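Local atomic coordinates of tail spike protein (Acinetobacter phage vB_AbaP_AS12, PDB entry 6EU4), a protein that forms the trimeric tailspike of an Acinetobacter phage, a beta-helical spike that probably recognises and cleaves the capsular polysaccharide of the bacterial host. Residues S309-L314 with L332-F337. Sequence-based numbering, arbitrary orientation.
Sequences SPAKAL and LHAQNF
Residues 309-314 and 332-337 are equivalent corners of successive coils in a parallel beta-helix, stacked in register. Ala311 pairs with Ala334 and Ala313 with Asn336 as parallel bridges. Both coils turn at matching positions, Lys312 with Gln335 and Leu314 with Phe337, so the bonding carries on past the first corner. Four backbone hydrogen bonds hold it, each in the plane of its carbonyl. The N-H of Ala311 meets His333 O at 2.8 Å, and the N-H of Gln335 donates a hydrogen bond to Ala311 O. Past the bend, Asn336 N reaches Lys312 O at 2.9 Å, and Leu314 N bonds to Asn336 O.

Equivalent positions stack from coil to coil; only Ala311 and Ala334 are the same residue. Their methyls lie one over the other, CB to CB 4.0 Å, on one face. Ala313 CB and Asn336 CB do the same on the other face. Leu314 points toward the second coil, with CG anti to its backbone N (chi1 175°). Phe337 has the same first torsion, so the two side chains run side by side in the same direction. Leu314 CD2 touches the ring of Phe337 at CE1, 3.9 Å away. Leu332 brings both methyls to Leu314 CB, with its CD1 at 3.9 Å. On the opposite face from Ala311 and Ala334, Asn336 turns CG anti to its carbonyl carbon. A water donates to Asn336 OD1 at 2.8 Å and, weakly, to Lys312 O.

Asn336 ND2 bonds to Ser371 O, which helps fix the amide, and the extended Gln335 bonds through NE2 to Asn368 and Asn369. Strand 284-304, of the preceding coil, pairs with 311-318 and 321-334, and strand 371-376, of the next coil, with 336-341. The two corners are thus a middle step of the parallel beta-helix.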
ATOM      1  N   SER A 309      29.427  13.973  10.324  1.00 17.64           N
ATOM      2  CA  SER A 309      28.466  14.943  10.862  1.00 19.49           C
ATOM      3  C   SER A 309      27.074  14.354  10.683  1.00 17.55           C
ATOM      4  O   SER A 309      26.302  14.766   9.798  1.00 16.47           O
ATOM      5  CB  SER A 309      28.576  16.298  10.156  1.00 24.34           C
ATOM      6  OG  SER A 309      29.826  16.898  10.412  1.00 25.97           O
ATOM      7  N   PRO A 310      26.745  13.335  11.467  1.00 16.04           N
ATOM      8  CA  PRO A 310      25.492  12.604  11.243  1.00 13.51           C
ATOM      9  C   PRO A 310      24.263  13.426  11.587  1.00 13.40           C
ATOM     10  O   PRO A 310      24.276  14.284  12.476  1.00 13.99           O
ATOM     11  CB  PRO A 310      25.622  11.398  12.176  1.00 12.89           C
ATOM     12  CG  PRO A 310      26.503  11.896  13.288  1.00 15.76           C
ATOM     13  CD  PRO A 310      27.526  12.752  12.574  1.00 14.99           C
ATOM     14  N   ALA A 311      23.192  13.145  10.850  1.00 13.98           N
ATOM     15  CA  ALA A 311      21.854  13.539  11.247  1.00 13.11           C
ATOM     16  C   ALA A 311      21.447  12.728  12.465  1.00 11.34           C
ATOM     17  O   ALA A 311      22.026  11.682  12.766  1.00 13.29           O
ATOM     18  CB  ALA A 311      20.868  13.307  10.094  1.00 13.32           C
ATOM     19  N   LYS A 312      20.439  13.206  13.178  1.00 11.20           N
ATOM     20  CA  LYS A 312      19.905  12.385  14.257  1.00 12.72           C
ATOM     21  C   LYS A 312      19.131  11.206  13.696  1.00 11.82           C
ATOM     22  O   LYS A 312      19.311  10.064  14.145  1.00 13.92           O
ATOM     23  CB  LYS A 312      19.041  13.224  15.191  1.00 14.23           C
ATOM     24  CG  LYS A 312      19.897  14.135  16.081  1.00 21.36           C
ATOM     25  CD  LYS A 312      19.028  14.902  17.106  1.00 29.19           C
ATOM     26  CE  LYS A 312      19.793  15.995  17.852  1.00 37.03           C
ATOM     27  NZ  LYS A 312      21.191  15.620  18.228  1.00 41.51           N
ATOM     28  N   ALA A 313      18.271  11.460  12.709  1.00 12.13           N
ATOM     29  CA  ALA A 313      17.491  10.398  12.086  1.00 11.77           C
ATOM     30  C   ALA A 313      17.079  10.810  10.684  1.00 12.01           C
ATOM     31  O   ALA A 313      16.840  11.989  10.417  1.00 13.54           O
ATOM     32  CB  ALA A 313      16.231  10.067  12.890  1.00 12.09           C
ATOM     33  N   LEU A 314      16.926   9.826   9.805  1.00 10.80           N
ATOM     34  CA  LEU A 314      16.280  10.114   8.528  1.00 10.39           C
ATOM     35  C   LEU A 314      14.824  10.492   8.755  1.00 11.21           C
ATOM     36  O   LEU A 314      14.352  11.528   8.262  1.00 12.16           O
ATOM     37  CB  LEU A 314      16.377   8.910   7.583  1.00 10.33           C
ATOM     38  CG  LEU A 314      15.637   9.027   6.249  1.00 13.28           C
ATOM     39  CD1 LEU A 314      16.025  10.282   5.488  1.00 15.87           C
ATOM     40  CD2 LEU A 314      15.916   7.795   5.390  1.00 13.69           C
ATOM     41  N   LEU A 332      23.024   8.042   3.537  1.00 11.77           N
ATOM     42  CA  LEU A 332      22.516   8.421   4.844  1.00  9.22           C
ATOM     43  C   LEU A 332      23.613   8.256   5.871  1.00  9.76           C
ATOM     44  O   LEU A 332      24.177   7.164   6.018  1.00 10.59           O
ATOM     45  CB  LEU A 332      21.310   7.567   5.237  1.00 12.11           C
ATOM     46  CG  LEU A 332      20.722   7.859   6.633  1.00 10.98           C
ATOM     47  CD1 LEU A 332      20.152   9.252   6.660  1.00 11.00           C
ATOM     48  CD2 LEU A 332      19.638   6.849   6.997  1.00 12.61           C
ATOM     49  N   HIS A 333      23.928   9.352   6.558  1.00 10.18           N
ATOM     50  CA  HIS A 333      24.767   9.359   7.758  1.00 10.57           C
ATOM     51  C   HIS A 333      23.877   9.848   8.903  1.00 11.37           C
ATOM     52  O   HIS A 333      23.638  11.055   9.052  1.00 12.58           O
ATOM     53  CB  HIS A 333      25.992  10.248   7.581  1.00 10.93           C
ATOM     54  CG  HIS A 333      26.938   9.767   6.533  1.00 12.60           C
ATOM     55  ND1 HIS A 333      28.068   9.033   6.822  1.00 12.14           N
ATOM     56  CD2 HIS A 333      26.920   9.917   5.188  1.00 13.62           C
ATOM     57  CE1 HIS A 333      28.708   8.755   5.699  1.00 14.46           C
ATOM     58  NE2 HIS A 333      28.025   9.271   4.691  1.00 13.44           N
ATOM     59  N   ALA A 334      23.405   8.918   9.726  1.00 10.84           N
ATOM     60  CA  ALA A 334      22.486   9.264  10.799  1.00 10.64           C
ATOM     61  C   ALA A 334      22.614   8.273  11.944  1.00 11.70           C
ATOM     62  O   ALA A 334      23.008   7.127  11.757  1.00 13.17           O
ATOM     63  CB  ALA A 334      21.044   9.267  10.302  1.00 12.18           C
ATOM     64  N   GLN A 335      22.239   8.723  13.141  1.00 10.79           N
ATOM     65  CA  GLN A 335      22.248   7.822  14.287  1.00 11.57           C
ATOM     66  C   GLN A 335      21.119   6.804  14.199  1.00 13.18           C
ATOM     67  O   GLN A 335      21.299   5.643  14.577  1.00 12.84           O
ATOM     68  CB  GLN A 335      22.149   8.611  15.584  1.00 15.48           C
ATOM     69  CG  GLN A 335      22.322   7.738  16.819  1.00 14.73           C
ATOM     70  CD  GLN A 335      22.176   8.550  18.092  1.00 17.01           C
ATOM     71  OE1 GLN A 335      22.798   9.601  18.233  1.00 17.38           O
ATOM     72  NE2 GLN A 335      21.325   8.091  18.999  1.00 17.19           N
ATOM     73  N   ASN A 336      19.946   7.221  13.734  1.00 10.63           N
ATOM     74  CA  ASN A 336      18.835   6.310  13.495  1.00  9.30           C
ATOM     75  C   ASN A 336      18.373   6.435  12.054  1.00 11.87           C
ATOM     76  O   ASN A 336      18.415   7.521  11.469  1.00 11.30           O
ATOM     77  CB  ASN A 336      17.594   6.606  14.368  1.00 11.62           C
ATOM     78  CG  ASN A 336      17.870   6.685  15.875  1.00 14.28           C
ATOM     79  OD1 ASN A 336      17.330   7.572  16.535  1.00 16.09           O
ATOM     80  ND2 ASN A 336      18.639   5.754  16.428  1.00 12.64           N
ATOM     81  N   PHE A 337      17.886   5.324  11.505  1.00 10.71           N
ATOM     82  CA  PHE A 337      17.126   5.378  10.264  1.00 10.14           C
ATOM     83  C   PHE A 337      15.718   5.874  10.564  1.00 10.35           C
ATOM     84  O   PHE A 337      15.273   6.872   9.996  1.00 11.37           O
ATOM     85  CB  PHE A 337      17.118   3.998   9.603  1.00 10.56           C
ATOM     86  CG  PHE A 337      16.273   3.886   8.357  1.00 10.29           C
ATOM     87  CD1 PHE A 337      16.821   4.121   7.103  1.00 11.65           C
ATOM     88  CD2 PHE A 337      14.958   3.456   8.444  1.00 12.11           C
ATOM     89  CE1 PHE A 337      16.059   3.978   5.963  1.00 12.15           C
ATOM     90  CE2 PHE A 337      14.175   3.320   7.326  1.00 10.65           C
ATOM     91  CZ  PHE A 337      14.727   3.565   6.068  1.00 11.05           C
TER
HETATM   92  O   HOH W   1      17.718  10.300  17.096  1.00 44.88           O